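Local coordinates for protein iron-regulated transcriptional activator AFT2 (Saccharomyces cerevisiae, PDB 4LMG) that activates iron-regulon genes in yeast under low-iron conditions by recognising the 5'-CACCC-3' iron-responsive element in their promoters, at residues Y30-D35 with L101-I106. Sequence-based numbering, arbitrary orientation.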
# COMPACT_ATOMS: atom_id res chain seq x y z
N TYR A 30 11.47 12.37 -16.79
CA TYR A 30 10.36 12.44 -17.73
C TYR A 30 10.85 12.75 -19.15
O TYR A 30 10.44 12.09 -20.10
CB TYR A 30 9.32 13.47 -17.28
CG TYR A 30 8.13 12.87 -16.57
CD1 TYR A 30 7.75 11.56 -16.79
CD2 TYR A 30 7.39 13.63 -15.67
CE1 TYR A 30 6.65 11.01 -16.14
CE2 TYR A 30 6.30 13.09 -15.01
CZ TYR A 30 5.94 11.79 -15.25
OH TYR A 30 4.85 11.26 -14.60
N PRO A 31 11.72 13.76 -19.30
CA PRO A 31 12.22 14.07 -20.65
C PRO A 31 12.96 12.90 -21.28
O PRO A 31 13.13 12.87 -22.49
CB PRO A 31 13.18 15.24 -20.40
CG PRO A 31 12.68 15.88 -19.15
CD PRO A 31 12.20 14.73 -18.30
N GLN A 32 13.40 11.94 -20.46
CA GLN A 32 14.14 10.79 -20.96
C GLN A 32 13.22 9.61 -21.27
O GLN A 32 13.69 8.50 -21.53
CB GLN A 32 15.20 10.36 -19.94
CG GLN A 32 16.15 11.47 -19.54
CD GLN A 32 17.15 11.82 -20.62
OE1 GLN A 32 17.86 10.95 -21.12
NE2 GLN A 32 17.20 13.09 -21.00
N GLY A 33 11.91 9.84 -21.24
CA GLY A 33 10.95 8.78 -21.48
C GLY A 33 10.92 7.79 -20.33
O GLY A 33 10.58 6.62 -20.50
N ILE A 34 11.28 8.27 -19.14
CA ILE A 34 11.31 7.43 -17.95
C ILE A 34 10.27 7.90 -16.95
O ILE A 34 10.30 9.06 -16.51
CB ILE A 34 12.70 7.42 -17.30
CG1 ILE A 34 13.73 6.83 -18.27
CG2 ILE A 34 12.68 6.63 -16.00
CD1 ILE A 34 15.16 6.91 -17.78
N ASP A 35 9.36 7.00 -16.59
CA ASP A 35 8.25 7.30 -15.70
C ASP A 35 8.51 6.70 -14.33
O ASP A 35 8.29 5.50 -14.12
CB ASP A 35 6.95 6.74 -16.30
CG ASP A 35 5.71 7.19 -15.55
OD1 ASP A 35 5.84 7.77 -14.45
OD2 ASP A 35 4.60 6.95 -16.06
N LEU A 101 11.70 3.49 -24.09
CA LEU A 101 11.44 4.74 -23.39
C LEU A 101 10.71 5.71 -24.31
O LEU A 101 11.31 6.31 -25.21
CB LEU A 101 12.75 5.36 -22.90
CG LEU A 101 13.67 4.43 -22.09
CD1 LEU A 101 14.86 5.20 -21.54
CD2 LEU A 101 12.90 3.75 -20.97
N ARG A 102 9.41 5.87 -24.08
CA ARG A 102 8.60 6.72 -24.93
C ARG A 102 7.95 7.85 -24.13
O ARG A 102 7.16 7.60 -23.23
CB ARG A 102 7.53 5.90 -25.65
CG ARG A 102 8.09 4.83 -26.58
CD ARG A 102 6.98 4.10 -27.31
NE ARG A 102 6.15 5.01 -28.10
CZ ARG A 102 5.08 4.64 -28.78
NH1 ARG A 102 4.68 3.38 -28.77
NH2 ARG A 102 4.39 5.54 -29.47
N PHE A 103 8.31 9.08 -24.47
CA PHE A 103 7.75 10.25 -23.80
C PHE A 103 6.32 10.52 -24.25
O PHE A 103 5.49 10.96 -23.45
CB PHE A 103 8.62 11.48 -24.06
CG PHE A 103 8.05 12.75 -23.49
CD1 PHE A 103 7.47 13.69 -24.32
CD2 PHE A 103 8.09 12.99 -22.13
CE1 PHE A 103 6.94 14.86 -23.80
CE2 PHE A 103 7.56 14.15 -21.60
CZ PHE A 103 6.99 15.09 -22.44
N ASP A 104 6.03 10.24 -25.51
CA ASP A 104 4.69 10.46 -26.05
C ASP A 104 3.62 9.71 -25.26
O ASP A 104 2.55 10.25 -24.97
CB ASP A 104 4.62 10.11 -27.54
CG ASP A 104 5.28 8.77 -27.85
OD1 ASP A 104 5.88 8.65 -28.94
OD2 ASP A 104 5.19 7.85 -27.02
N LEU A 105 3.91 8.46 -24.91
CA LEU A 105 2.97 7.65 -24.14
C LEU A 105 2.83 8.19 -22.73
O LEU A 105 1.75 8.17 -22.14
CB LEU A 105 3.43 6.19 -24.11
CG LEU A 105 3.61 5.51 -25.47
CD1 LEU A 105 4.15 4.10 -25.30
CD2 LEU A 105 2.29 5.50 -26.24
N ILE A 106 3.95 8.68 -22.19
CA ILE A 106 3.97 9.24 -20.85
C ILE A 106 3.02 10.43 -20.70
O ILE A 106 2.34 10.57 -19.68
CB ILE A 106 5.40 9.68 -20.45
CG1 ILE A 106 6.24 8.45 -20.10
CG2 ILE A 106 5.35 10.63 -19.27
CD1 ILE A 106 7.63 8.78 -19.58
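Residues 30-35 form the turn between helix 21-29 and strand 36-42 of the WRKY-GCM1-fold DNA-binding domain. The turn is a Schellman motif: G33 N donates a hydrogen bond back to Y30 O (2.9 Å), and I34 N bonds to a carbonyl in the last turn of helix 21-29. G33 is the C' residue, with positive phi. Its CA lies 4.2 Å from the CA of F103, where segment 101-106 enters the short helix 103-106, with R102 at the N-cap position. A CB on G33 would clash with the backbone of L101, so glycine suits this approach as well as the turn. No hydrogen bond crosses between the segments; they meet by packing.

I106 points at the turn and approaches Y30 and the backbone from G33 to D35. Its CG2 is 3.4 Å from Y30 CE1. F103 lies beside the start of the 3-10 turn, with its CD2 3.2 Å from Y30 O. L101 packs CD1 on I34 CG1 at 3.8 Å. The contact borders the second zinc site: the side chain of L101 lies close to H99, and that of I34 close to H97. The Y30 ring also makes T-shaped stacks with Y112 and F115, so the packing continues into helix 110-121. D35 turns its carboxylate to a salt bridge with R51, while D35 CB sits 3.9 Å from I106 CD1. The I106 CD1 methyl also rests 3.5 Å from G33 C.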